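Epoxyqueuosine reductase (Streptococcus thermophilus, PDB 5D6S) belongs to the QueG family of iron-sulfur proteins and carries a bound cobalamin together with two iron-sulfur clusters. Local coordinates at residues K302-K305 against E306-M310; G68-T71 against G72-K76; N348-P351 against I352-A355; G117-P121 against N122-L126; G246-M250 against E251-K255. All coordinates share one frame; numbering follows the deposited sequence.

All five contacts are local, each made within one continuous piece of chain. Interactions 2 and 4 line the cobalamin pocket from two loops whose contact centres are about 23 Å apart: the side chain of Thr71 comes within about 4 Å of the cobalamin and that of Thr120 within about 3 Å. Interaction 5 lies in the iron-sulfur region, with the side chain of Phe252 about 8 Å from a cluster. It touches interaction 3, where Ala355 CB packs at 3.4 Å against Met247 CE. Interaction 1, on helix 301-308, meets interaction 4 through Met310 CB and Leu126 CD1, 3.8 Å apart. Interactions 1 and 3 stay apart, about 10 Å between nearest atoms.

Interaction 1: K302-K305 against E306-M310; sequences KSFK and ETFGM
Lys302 O receives the N-H of Glu306 at 3.1 Å and nearly straight, 170° at the hydrogen, a regular bond of helix 301-308. Two residues on, Phe308 N gives a shorter but more bent bond of 2.8 Å to Phe304 O. The donors after Glu306 are otherwise less well placed: Thr307 N divides itself between Ser303 O at 3.2 Å and Phe304 O at 3.3 Å, both weak, and Gly309 N makes a weak bond to Lys305 O. The Thr307 hydroxyl also points at Ser303 O as a donor, at a modelled separation too short to trust in detail; with chi1 at 40°, OG1 sits between its own N and carbonyl carbon and so faces back along the helix. The hydroxyl of Ser303 turns elsewhere, to Thr300 N.

Phenylalanines four residues apart fall on the same flank of the helix, which here faces the interior. Phe308 CB lies over a face of the Phe304 ring, 3.9 Å from its centroid, a CH-pi contact. The two ring planes are within 4° of parallel but slid apart, with little overlap, and Phe308 meets Phe296 edge-to-face. On the exposed side, Glu306 OE2 rests against the aliphatic part of Lys302, 3.5 Å from CE, while NZ stays at 4.4 Å, beyond salt-bridge range. With two sound backbone bonds and three weak ones around Thr307 and Gly309, this piece of helix has its buried flank packed by the two phenylalanines, and the loose charge pair probably adds at most a mild attraction.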
loop_
_atom_site.group_PDB
_atom_site.type_symbol
_atom_site.label_atom_id
_atom_site.label_comp_id
_atom_site.label_asym_id
_atom_site.label_seq_id
_atom_site.Cartn_x
_atom_site.Cartn_y
_atom_site.Cartn_z
ATOM N N LYS A 302 6.739 -3.928 -21.375
ATOM C CA LYS A 302 5.606 -3.690 -22.253
ATOM C C LYS A 302 4.390 -4.501 -21.813
ATOM O O LYS A 302 3.320 -3.922 -21.611
ATOM C CB LYS A 302 5.952 -4.022 -23.708
ATOM C CG LYS A 302 4.953 -3.483 -24.720
ATOM C CD LYS A 302 5.241 -3.922 -26.156
ATOM C CE LYS A 302 4.435 -5.163 -26.505
ATOM N NZ LYS A 302 4.573 -5.525 -27.936
ATOM N N SER A 303 4.533 -5.828 -21.688
ATOM C CA SER A 303 3.373 -6.663 -21.335
ATOM C C SER A 303 2.887 -6.364 -19.921
ATOM O O SER A 303 1.687 -6.486 -19.639
ATOM C CB SER A 303 3.645 -8.161 -21.512
ATOM O OG SER A 303 4.850 -8.566 -20.897
ATOM N N PHE A 304 3.813 -5.962 -19.049
ATOM C CA PHE A 304 3.445 -5.536 -17.705
ATOM C C PHE A 304 2.580 -4.259 -17.716
ATOM O O PHE A 304 1.583 -4.202 -17.022
ATOM C CB PHE A 304 4.672 -5.282 -16.828
ATOM C CG PHE A 304 4.323 -4.854 -15.430
ATOM C CD1 PHE A 304 3.898 -5.785 -14.489
ATOM C CD2 PHE A 304 4.411 -3.511 -15.053
ATOM C CE1 PHE A 304 3.566 -5.399 -13.195
ATOM C CE2 PHE A 304 4.094 -3.121 -13.762
ATOM C CZ PHE A 304 3.658 -4.068 -12.833
ATOM N N LYS A 305 3.006 -3.238 -18.463
ATOM C CA LYS A 305 2.198 -2.027 -18.694
ATOM C C LYS A 305 0.802 -2.326 -19.195
ATOM O O LYS A 305 -0.174 -1.889 -18.613
ATOM C CB LYS A 305 2.882 -1.120 -19.709
ATOM C CG LYS A 305 3.491 0.126 -19.105
ATOM C CD LYS A 305 2.493 1.265 -19.130
ATOM C CE LYS A 305 2.799 2.279 -18.038
ATOM N NZ LYS A 305 1.865 3.434 -18.088
ATOM N N GLU A 306 0.698 -3.099 -20.267
ATOM C CA GLU A 306 -0.597 -3.408 -20.848
ATOM C C GLU A 306 -1.525 -4.067 -19.841
ATOM O O GLU A 306 -2.711 -3.837 -19.876
ATOM C CB GLU A 306 -0.439 -4.285 -22.110
ATOM C CG GLU A 306 0.102 -3.513 -23.327
ATOM C CD GLU A 306 0.787 -4.385 -24.392
ATOM O OE1 GLU A 306 0.629 -5.621 -24.378
ATOM O OE2 GLU A 306 1.484 -3.814 -25.261
ATOM N N THR A 307 -1.003 -4.919 -18.968
ATOM C CA THR A 307 -1.853 -5.797 -18.151
ATOM C C THR A 307 -2.065 -5.326 -16.710
ATOM O O THR A 307 -3.082 -5.657 -16.107
ATOM C CB THR A 307 -1.270 -7.234 -18.078
ATOM O OG1 THR A 307 0.148 -7.164 -17.936
ATOM C CG2 THR A 307 -1.594 -8.027 -19.327
ATOM N N PHE A 308 -1.079 -4.627 -16.167
ATOM C CA PHE A 308 -1.033 -4.267 -14.764
ATOM C C PHE A 308 -0.847 -2.783 -14.559
ATOM O O PHE A 308 -0.914 -2.288 -13.419
ATOM C CB PHE A 308 0.130 -4.984 -14.067
ATOM C CG PHE A 308 -0.197 -6.379 -13.607
ATOM C CD1 PHE A 308 -0.015 -7.463 -14.440
ATOM C CD2 PHE A 308 -0.712 -6.593 -12.340
ATOM C CE1 PHE A 308 -0.340 -8.747 -14.034
ATOM C CE2 PHE A 308 -1.011 -7.868 -11.914
ATOM C CZ PHE A 308 -0.833 -8.955 -12.766
ATOM N N GLY A 309 -0.661 -2.054 -15.655
ATOM C CA GLY A 309 -0.263 -0.646 -15.594
ATOM C C GLY A 309 -1.271 0.302 -14.968
ATOM O O GLY A 309 -0.936 1.425 -14.618
ATOM N N MET A 310 -2.507 -0.159 -14.843
ATOM C CA MET A 310 -3.620 0.649 -14.364
ATOM C C MET A 310 -3.764 0.600 -12.852
ATOM O O MET A 310 -4.495 1.404 -12.298
ATOM C CB MET A 310 -4.922 0.106 -14.952
ATOM C CG MET A 310 -5.363 -1.191 -14.267
ATOM S SD MET A 310 -5.760 -2.578 -15.334
ATOM C CE MET A 310 -4.252 -2.791 -16.279
#

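Interaction 2: G68-T71 against G72-K76; sequences GRTT and GFEHK
The Phe73 ring carries Thr71 CB over one face, 4.1 Å above its plane and displaced toward the rim, and it meets the ring of Trp315 edge-to-face. The second flat group, the carboxylate of Glu74, is edged by backbone N-H groups. Thr71 N reaches the syn lone pair of Glu74 OE2 at 2.9 Å, and Gly72 N comes to the syn side of OE1 at 2.8 Å, slightly out of plane, so one carboxylate spans two successive amides. From above the plane, about 50° out of it, the hydroxyl of Thr71 donates to Glu74 OE2 at 2.7 Å. The glutamate can fold back over its own loop because its chain bends at chi2 (85°).

Thr71 OG1 also accepts the N-H of Phe73 at 2.9 Å and 166°, closing an ST turn. Threonine suits the place because a single hydroxyl serves as acceptor for the turn and donor to the acid, while its methyl and CB remain for packing. Gly72 bridges the two with a positive phi that glycine takes easily. Outside the loop, Arg235 holds Thr70 O. Thr71, Phe73 and Glu74 all touch the cobalamin, which is consistent with a pocket wall shaped largely by the loop's own bonds: the three donors converging on the acid would limit its rotation and steady the course of the loop.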
loop_
_atom_site.group_PDB
_atom_site.type_symbol
_atom_site.label_atom_id
_atom_site.label_comp_id
_atom_site.label_asym_id
_atom_site.label_seq_id
_atom_site.Cartn_x
_atom_site.Cartn_y
_atom_site.Cartn_z
ATOM N N GLY A 68 14.548 7.489 12.327
ATOM C CA GLY A 68 14.730 6.650 11.147
ATOM C C GLY A 68 13.603 5.680 10.874
ATOM O O GLY A 68 13.821 4.630 10.299
ATOM N N ARG A 69 12.396 6.046 11.281
ATOM C CA ARG A 69 11.230 5.182 11.165
ATOM C C ARG A 69 10.377 5.547 9.930
ATOM O O ARG A 69 9.314 4.962 9.676
ATOM C CB ARG A 69 10.377 5.254 12.449
ATOM C CG ARG A 69 11.101 4.829 13.727
ATOM C CD ARG A 69 10.250 4.961 14.999
ATOM N NE ARG A 69 9.008 5.700 14.763
ATOM C CZ ARG A 69 8.740 6.952 15.132
ATOM N NH1 ARG A 69 9.604 7.690 15.811
ATOM N NH2 ARG A 69 7.580 7.473 14.806
ATOM N N THR A 70 10.878 6.489 9.157
ATOM C CA THR A 70 10.226 6.969 7.953
ATOM C C THR A 70 10.629 6.128 6.706
ATOM O O THR A 70 11.758 5.640 6.612
ATOM C CB THR A 70 10.589 8.440 7.709
ATOM O OG1 THR A 70 10.058 8.844 6.450
ATOM C CG2 THR A 70 12.112 8.656 7.648
ATOM N N THR A 71 9.709 5.983 5.748
ATOM C CA THR A 71 9.959 5.172 4.529
ATOM C C THR A 71 10.767 5.870 3.460
ATOM O O THR A 71 11.459 5.212 2.686
ATOM C CB THR A 71 8.671 4.755 3.790
ATOM O OG1 THR A 71 7.966 5.924 3.363
ATOM C CG2 THR A 71 7.811 3.954 4.668
ATOM N N GLY A 72 10.600 7.180 3.353
ATOM C CA GLY A 72 11.115 7.936 2.220
ATOM C C GLY A 72 10.040 8.327 1.232
ATOM O O GLY A 72 10.299 9.083 0.311
ATOM N N PHE A 73 8.824 7.817 1.401
ATOM C CA PHE A 73 7.725 8.137 0.468
ATOM C C PHE A 73 6.991 9.371 0.918
ATOM O O PHE A 73 6.134 9.891 0.208
ATOM C CB PHE A 73 6.711 6.994 0.373
ATOM C CG PHE A 73 7.287 5.687 -0.064
ATOM C CD1 PHE A 73 8.496 5.611 -0.720
ATOM C CD2 PHE A 73 6.584 4.506 0.169
ATOM C CE1 PHE A 73 9.004 4.388 -1.129
ATOM C CE2 PHE A 73 7.080 3.283 -0.246
ATOM C CZ PHE A 73 8.295 3.228 -0.897
ATOM N N GLU A 74 7.300 9.803 2.129
ATOM C CA GLU A 74 6.579 10.887 2.752
ATOM C C GLU A 74 7.072 12.188 2.165
ATOM O O GLU A 74 8.229 12.323 1.762
ATOM C CB GLU A 74 6.821 10.910 4.259
ATOM C CG GLU A 74 6.432 9.633 4.976
ATOM C CD GLU A 74 7.519 8.574 4.969
ATOM O OE1 GLU A 74 8.623 8.841 4.434
ATOM O OE2 GLU A 74 7.250 7.461 5.465
ATOM N N HIS A 75 6.183 13.160 2.151
ATOM C CA HIS A 75 6.541 14.513 1.762
ATOM C C HIS A 75 7.629 15.024 2.702
ATOM O O HIS A 75 7.543 14.814 3.891
ATOM C CB HIS A 75 5.294 15.379 1.835
ATOM C CG HIS A 75 5.434 16.673 1.142
ATOM N ND1 HIS A 75 5.850 17.805 1.795
ATOM C CD2 HIS A 75 5.251 17.016 -0.152
ATOM C CE1 HIS A 75 5.915 18.799 0.935
ATOM N NE2 HIS A 75 5.552 18.347 -0.253
ATOM N N LYS A 76 8.676 15.641 2.164
ATOM C CA LYS A 76 9.905 15.833 2.941
ATOM C C LYS A 76 9.876 17.113 3.792
ATOM O O LYS A 76 10.360 17.139 4.924
ATOM C CB LYS A 76 11.138 15.783 2.029
ATOM C CG LYS A 76 11.306 14.415 1.372
ATOM C CD LYS A 76 12.756 13.946 1.215
ATOM C CE LYS A 76 12.917 12.464 1.557
ATOM N NZ LYS A 76 11.977 11.554 0.841
#

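Interaction 3: N348-P351 against I352-A355; sequences NNNP and IHTA
Asn350 and His353 meet where the loop after helix 338-347 turns into helix 351-364, and the asparagine side chain can be followed atom by atom. Its CB lies 3.6 Å from His353 ND1. CG, set anti to the backbone N (chi1 -176°), carries the amide over the imidazole and lies 3.3 Å from the same His353 ND1. OD1 accepts the N-H of His353 at 3.1 Å; the bond is almost straight, 173°, although the donor stands well above the plane of the amide. At the tip, ND2 lies over one face of the ring toward its rim, 3.1 Å from His353 CE1, with amide and ring stacked at 17° to each other. The far nitrogen of the ring, NE2, is bonded to Asn319 O on helix 318-331, which would limit rotation of the ring under the amide.

A second asparagine, Asn348, ties the loop to the first turn of the helix. Asn348 OD1 takes the hydroxyl proton of Thr354 in the carbonyl plane, on a lone pair, and water 1 donates to the same OG1 at 2.9 Å while accepting from Asn350 N at 3.1 Å. The hydroxyl is thus donor and acceptor at once. Asn348 has positive phi, which asparagine tolerates better than most residues, and Pro351 suits the first helical position because no N-H is needed there for a helix bond. Regular bonds begin with Thr354 N to Asn350 O at 2.9 Å and Ala355 N to Pro351 O. An asparagine N-cap followed by proline, after a short loop between two helices, is a classic helix start in an all-helical region.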
loop_
_atom_site.group_PDB
_atom_site.type_symbol
_atom_site.label_atom_id
_atom_site.label_comp_id
_atom_site.label_asym_id
_atom_site.label_seq_id
_atom_site.Cartn_x
_atom_site.Cartn_y
_atom_site.Cartn_z
ATOM N N ASN A 348 20.765 -13.644 -16.014
ATOM C CA ASN A 348 21.293 -12.649 -15.102
ATOM C C ASN A 348 21.237 -11.237 -15.586
ATOM O O ASN A 348 22.135 -10.446 -15.366
ATOM C CB ASN A 348 22.713 -12.955 -14.707
ATOM C CG ASN A 348 23.188 -12.104 -13.542
ATOM O OD1 ASN A 348 22.482 -11.936 -12.546
ATOM N ND2 ASN A 348 24.376 -11.549 -13.668
ATOM N N ASN A 349 20.134 -10.922 -16.203
ATOM C CA ASN A 349 19.917 -9.611 -16.749
ATOM C C ASN A 349 19.419 -8.683 -15.663
ATOM O O ASN A 349 19.532 -7.477 -15.781
ATOM C CB ASN A 349 18.900 -9.689 -17.909
ATOM C CG ASN A 349 17.545 -10.228 -17.467
ATOM O OD1 ASN A 349 17.447 -11.131 -16.623
ATOM N ND2 ASN A 349 16.502 -9.712 -18.061
ATOM N N ASN A 350 18.833 -9.255 -14.621
ATOM C CA ASN A 350 18.432 -8.510 -13.428
ATOM C C ASN A 350 19.070 -9.124 -12.151
ATOM O O ASN A 350 18.628 -10.176 -11.666
ATOM C CB ASN A 350 16.903 -8.503 -13.308
ATOM C CG ASN A 350 16.411 -7.669 -12.140
ATOM O OD1 ASN A 350 17.004 -7.658 -11.056
ATOM N ND2 ASN A 350 15.332 -6.965 -12.355
ATOM N N PRO A 351 20.100 -8.480 -11.611
ATOM C CA PRO A 351 20.810 -9.063 -10.471
ATOM C C PRO A 351 19.988 -9.233 -9.206
ATOM O O PRO A 351 20.162 -10.222 -8.497
ATOM C CB PRO A 351 21.950 -8.084 -10.230
ATOM C CG PRO A 351 22.139 -7.393 -11.530
ATOM C CD PRO A 351 20.793 -7.303 -12.162
ATOM N N ILE A 352 19.106 -8.293 -8.889
ATOM C CA ILE A 352 18.248 -8.476 -7.704
ATOM C C ILE A 352 17.454 -9.766 -7.823
ATOM O O ILE A 352 17.426 -10.582 -6.880
ATOM C CB ILE A 352 17.278 -7.310 -7.462
ATOM C CG1 ILE A 352 17.908 -6.256 -6.579
ATOM C CG2 ILE A 352 16.051 -7.752 -6.677
ATOM C CD1 ILE A 352 19.205 -5.750 -7.106
ATOM N N HIS A 353 16.868 -9.990 -9.004
ATOM C CA HIS A 353 16.148 -11.232 -9.263
ATOM C C HIS A 353 17.033 -12.470 -9.186
ATOM O O HIS A 353 16.638 -13.478 -8.590
ATOM C CB HIS A 353 15.463 -11.198 -10.612
ATOM C CG HIS A 353 14.385 -10.178 -10.707
ATOM N ND1 HIS A 353 13.873 -9.747 -11.913
ATOM C CD2 HIS A 353 13.751 -9.468 -9.749
ATOM C CE1 HIS A 353 12.922 -8.857 -11.686
ATOM N NE2 HIS A 353 12.844 -8.656 -10.382
ATOM N N THR A 354 18.221 -12.391 -9.765
ATOM C CA THR A 354 19.160 -13.487 -9.681
ATOM C C THR A 354 19.429 -13.873 -8.240
ATOM O O THR A 354 19.345 -15.042 -7.850
ATOM C CB THR A 354 20.485 -13.118 -10.364
ATOM O OG1 THR A 354 20.270 -12.892 -11.762
ATOM C CG2 THR A 354 21.529 -14.244 -10.196
ATOM N N ALA A 355 19.809 -12.890 -7.440
ATOM C CA ALA A 355 20.175 -13.160 -6.041
ATOM C C ALA A 355 18.977 -13.703 -5.273
ATOM O O ALA A 355 19.088 -14.572 -4.426
ATOM C CB ALA A 355 20.685 -11.906 -5.392
HETATM O O HOH W 1 18.419 -12.190 -13.889
#

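Interaction 4: G117-P121 against N122-L126; sequences GKITP and NSWGL
A tryptophan folded over a tight turn makes this buried local contact, in the loop that runs from strand 93-100 to helix 128-144 beside the cobalamin. Pro121 CA sits over the centre of the five-membered ring of Trp124, 3.3 Å from its centroid and 10° off the normal, a CH-pi contact; Pro121 CB continues across the six-membered ring, 3.8 Å from CE3. The indole N-H is used as well: Trp124 NE1 donates to Ile119 O at 2.7 Å, a bent bond with the oxygen tilted out of the ring plane. Ile119 CD1 packs on Ser123 CB at 3.7 Å.

Beneath the ring the backbone makes two overlapping beta turns, the second close to type I, with Ser123 N bonded to Thr120 O at 2.9 Å and Trp124 N to Pro121 O at 3.0 Å. Proline suits the second place of the first turn, where its fixed phi is already right. Thr120 adds an ST turn, its OG1 accepting Asn122 N at 3.1 Å, with chi1 near 175° laying the hydroxyl alongside Asn122 CB. That hydroxyl is also bonded to Asp264, and Ser123 OG to Gly313 N. Thr120 and Asn122 belong to the cobalamin pocket, whereas Trp124 leans toward Leu105.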
loop_
_atom_site.group_PDB
_atom_site.type_symbol
_atom_site.label_atom_id
_atom_site.label_comp_id
_atom_site.label_asym_id
_atom_site.label_seq_id
_atom_site.Cartn_x
_atom_site.Cartn_y
_atom_site.Cartn_z
ATOM N N GLY A 117 -0.279 -15.747 -6.236
ATOM C CA GLY A 117 0.006 -14.904 -5.089
ATOM C C GLY A 117 -1.164 -13.977 -4.859
ATOM O O GLY A 117 -2.076 -13.898 -5.683
ATOM N N LYS A 118 -1.161 -13.305 -3.718
ATOM C CA LYS A 118 -2.164 -12.292 -3.399
ATOM C C LYS A 118 -1.528 -10.915 -3.485
ATOM O O LYS A 118 -0.332 -10.749 -3.353
ATOM C CB LYS A 118 -2.734 -12.469 -1.987
ATOM C CG LYS A 118 -3.312 -13.834 -1.632
ATOM C CD LYS A 118 -3.477 -13.961 -0.109
ATOM C CE LYS A 118 -3.740 -15.388 0.350
ATOM N NZ LYS A 118 -5.012 -15.931 -0.199
ATOM N N ILE A 119 -2.363 -9.916 -3.628
ATOM C CA ILE A 119 -1.923 -8.553 -3.797
ATOM C C ILE A 119 -3.018 -7.655 -3.192
ATOM O O ILE A 119 -4.170 -7.781 -3.539
ATOM C CB ILE A 119 -1.653 -8.242 -5.280
ATOM C CG1 ILE A 119 -1.681 -6.692 -5.413
ATOM C CG2 ILE A 119 -2.638 -9.055 -6.119
ATOM C CD1 ILE A 119 -2.699 -5.989 -6.289
ATOM N N THR A 120 -2.642 -6.787 -2.248
ATOM C CA THR A 120 -3.594 -6.032 -1.393
ATOM C C THR A 120 -4.822 -5.473 -2.110
ATOM O O THR A 120 -4.713 -4.965 -3.225
ATOM C CB THR A 120 -2.922 -4.848 -0.660
ATOM O OG1 THR A 120 -3.920 -4.103 0.044
ATOM C CG2 THR A 120 -2.245 -3.913 -1.616
ATOM N N PRO A 121 -6.000 -5.565 -1.470
ATOM C CA PRO A 121 -7.225 -5.019 -2.077
ATOM C C PRO A 121 -7.141 -3.515 -2.308
ATOM O O PRO A 121 -7.866 -2.995 -3.156
ATOM C CB PRO A 121 -8.327 -5.335 -1.059
ATOM C CG PRO A 121 -7.702 -6.077 0.082
ATOM C CD PRO A 121 -6.216 -6.082 -0.098
ATOM N N ASN A 122 -6.255 -2.839 -1.552
ATOM C CA ASN A 122 -5.912 -1.423 -1.774
ATOM C C ASN A 122 -5.472 -1.126 -3.206
ATOM O O ASN A 122 -5.443 0.032 -3.635
ATOM C CB ASN A 122 -4.798 -0.994 -0.803
ATOM C CG ASN A 122 -4.652 0.525 -0.692
ATOM O OD1 ASN A 122 -5.624 1.245 -0.482
ATOM N ND2 ASN A 122 -3.435 1.018 -0.824
ATOM N N SER A 123 -5.078 -2.179 -3.925
ATOM C CA SER A 123 -4.603 -2.058 -5.281
ATOM C C SER A 123 -5.401 -2.925 -6.254
ATOM O O SER A 123 -4.870 -3.300 -7.305
ATOM C CB SER A 123 -3.127 -2.435 -5.345
ATOM O OG SER A 123 -2.575 -2.114 -6.608
ATOM N N TRP A 124 -6.662 -3.245 -5.923
ATOM C CA TRP A 124 -7.542 -3.944 -6.890
ATOM C C TRP A 124 -8.205 -2.927 -7.749
ATOM O O TRP A 124 -8.560 -1.861 -7.286
ATOM C CB TRP A 124 -8.596 -4.799 -6.226
ATOM C CG TRP A 124 -8.066 -5.950 -5.435
ATOM C CD1 TRP A 124 -6.802 -6.461 -5.469
ATOM C CD2 TRP A 124 -8.803 -6.756 -4.508
ATOM N NE1 TRP A 124 -6.691 -7.520 -4.599
ATOM C CE2 TRP A 124 -7.903 -7.719 -3.985
ATOM C CE3 TRP A 124 -10.122 -6.743 -4.048
ATOM C CZ2 TRP A 124 -8.286 -8.665 -3.024
ATOM C CZ3 TRP A 124 -10.502 -7.679 -3.085
ATOM C CH2 TRP A 124 -9.587 -8.634 -2.595
ATOM N N GLY A 125 -8.316 -3.220 -9.035
ATOM C CA GLY A 125 -8.945 -2.293 -9.970
ATOM C C GLY A 125 -8.195 -0.997 -10.105
ATOM O O GLY A 125 -7.077 -0.866 -9.602
ATOM N N LEU A 126 -8.831 -0.015 -10.734
ATOM C CA LEU A 126 -8.174 1.233 -11.111
ATOM C C LEU A 126 -7.509 2.014 -9.986
ATOM O O LEU A 126 -8.071 2.174 -8.922
ATOM C CB LEU A 126 -9.131 2.172 -11.820
ATOM C CG LEU A 126 -8.417 2.783 -13.018
ATOM C CD1 LEU A 126 -8.231 1.680 -14.037
ATOM C CD2 LEU A 126 -9.207 3.916 -13.634
#

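Interaction 5: G246-M250 against E251-K255; sequences GMMDM and EFRKK
Met248 O is gripped side-on by Arg253, whose NE donates at 2.8 Å and 160° and whose NH2 donates at 3.1 Å. The oxygen lies in the guanidinium plane, while the two nitrogens approach it from opposite faces of the carbonyl plane. Fully extended from CG to NE, the arginine runs back antiparallel to Met248. Met250 CA lies over one face of the guanidinium, and the flexible, polarisable Met250 thioether reaches it too, with CE 3.5 Å from NH1. NH2 has a second partner in Glu389, and Trp359 makes a cation-pi contact with the group.

Asp249 is the N-cap of the weakly bonded helix 250-255. A chi1 of -178° swings its carboxylate forward beside its own carbonyl carbon, where OD2 accepts Glu251 N at 3.0 Å from above the carboxylate plane, an Asx turn, while Asp249 O takes Phe252 N at 3.1 Å. On the inner side, Met248 SD rests 3.9 Å from Phe252 CB. Glu251 OE2 forms salt bridges with Lys255 NZ at 3.1 Å and with Arg236. Bonded to a carbonyl and paired with an acid, the buried arginine probably keeps its charge and ties this iron-sulfur region to the C-terminal helices.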
loop_
_atom_site.group_PDB
_atom_site.type_symbol
_atom_site.label_atom_id
_atom_site.label_comp_id
_atom_site.label_asym_id
_atom_site.label_seq_id
_atom_site.Cartn_x
_atom_site.Cartn_y
_atom_site.Cartn_z
ATOM N N GLY A 246 15.773 -2.671 -4.196
ATOM C CA GLY A 246 16.883 -3.452 -3.712
ATOM C C GLY A 246 16.510 -4.864 -3.301
ATOM O O GLY A 246 15.550 -5.477 -3.782
ATOM N N MET A 247 17.274 -5.350 -2.348
ATOM C CA MET A 247 17.221 -6.691 -1.904
ATOM C C MET A 247 16.460 -6.698 -0.583
ATOM O O MET A 247 16.905 -6.092 0.384
ATOM C CB MET A 247 18.669 -7.123 -1.762
ATOM C CG MET A 247 18.889 -8.587 -1.834
ATOM S SD MET A 247 18.731 -9.304 -3.477
ATOM C CE MET A 247 18.528 -10.981 -2.877
ATOM N N MET A 248 15.313 -7.379 -0.531
ATOM C CA MET A 248 14.544 -7.556 0.719
ATOM C C MET A 248 15.323 -8.341 1.753
ATOM O O MET A 248 15.707 -9.469 1.482
ATOM C CB MET A 248 13.227 -8.310 0.455
ATOM C CG MET A 248 12.268 -8.420 1.652
ATOM S SD MET A 248 10.649 -9.156 1.338
ATOM C CE MET A 248 9.972 -8.134 0.033
ATOM N N ASP A 249 15.501 -7.791 2.958
ATOM C CA ASP A 249 16.220 -8.509 4.026
ATOM C C ASP A 249 15.577 -9.859 4.308
ATOM O O ASP A 249 14.350 -10.004 4.198
ATOM C CB ASP A 249 16.254 -7.701 5.327
ATOM C CG ASP A 249 17.028 -8.411 6.441
ATOM O OD1 ASP A 249 18.272 -8.353 6.410
ATOM O OD2 ASP A 249 16.393 -9.032 7.347
ATOM N N MET A 250 16.412 -10.814 4.705
ATOM C CA MET A 250 15.993 -12.179 5.019
ATOM C C MET A 250 14.757 -12.280 5.892
ATOM O O MET A 250 13.907 -13.148 5.685
ATOM C CB MET A 250 17.142 -12.928 5.715
ATOM C CG MET A 250 16.974 -14.445 5.706
ATOM S SD MET A 250 17.084 -15.138 4.052
ATOM C CE MET A 250 18.787 -14.895 3.602
ATOM N N GLU A 251 14.660 -11.426 6.892
ATOM C CA GLU A 251 13.560 -11.550 7.837
ATOM C C GLU A 251 12.194 -11.477 7.159
ATOM O O GLU A 251 11.265 -12.208 7.530
ATOM C CB GLU A 251 13.643 -10.466 8.899
ATOM C CG GLU A 251 12.553 -10.550 9.963
ATOM C CD GLU A 251 12.589 -9.399 10.955
ATOM O OE1 GLU A 251 13.655 -8.735 11.088
ATOM O OE2 GLU A 251 11.541 -9.161 11.605
ATOM N N PHE A 252 12.053 -10.555 6.215
ATOM C CA PHE A 252 10.723 -10.247 5.672
ATOM C C PHE A 252 10.278 -11.173 4.560
ATOM O O PHE A 252 9.103 -11.222 4.258
ATOM C CB PHE A 252 10.652 -8.804 5.188
ATOM C CG PHE A 252 11.171 -7.832 6.173
ATOM C CD1 PHE A 252 10.554 -7.685 7.389
ATOM C CD2 PHE A 252 12.281 -7.071 5.895
ATOM C CE1 PHE A 252 11.027 -6.786 8.326
ATOM C CE2 PHE A 252 12.768 -6.167 6.820
ATOM C CZ PHE A 252 12.135 -6.028 8.045
ATOM N N ARG A 253 11.214 -11.907 3.966
ATOM C CA ARG A 253 10.920 -12.786 2.849
ATOM C C ARG A 253 9.877 -13.835 3.241
ATOM O O ARG A 253 8.805 -13.947 2.604
ATOM C CB ARG A 253 12.188 -13.469 2.367
ATOM C CG ARG A 253 13.248 -12.493 1.851
ATOM C CD ARG A 253 14.512 -13.181 1.366
ATOM N NE ARG A 253 15.609 -12.247 1.164
ATOM C CZ ARG A 253 16.844 -12.604 0.838
ATOM N NH1 ARG A 253 17.170 -13.859 0.641
ATOM N NH2 ARG A 253 17.762 -11.696 0.689
ATOM N N LYS A 254 10.185 -14.588 4.292
ATOM C CA LYS A 254 9.281 -15.628 4.776
ATOM C C LYS A 254 7.907 -15.022 5.136
ATOM O O LYS A 254 6.856 -15.604 4.878
ATOM C CB LYS A 254 9.909 -16.299 5.978
ATOM C CG LYS A 254 9.401 -17.689 6.254
ATOM C CD LYS A 254 10.057 -18.237 7.517
ATOM C CE LYS A 254 9.333 -19.472 8.045
ATOM N NZ LYS A 254 9.930 -19.955 9.323
ATOM N N LYS A 255 7.928 -13.804 5.659
ATOM C CA LYS A 255 6.735 -13.201 6.209
ATOM C C LYS A 255 5.744 -12.604 5.233
ATOM O O LYS A 255 4.582 -12.407 5.599
ATOM C CB LYS A 255 7.121 -12.138 7.236
ATOM C CG LYS A 255 8.010 -12.693 8.339
ATOM C CD LYS A 255 8.192 -11.693 9.461
ATOM C CE LYS A 255 8.966 -12.302 10.600
ATOM N NZ LYS A 255 9.269 -11.291 11.647
#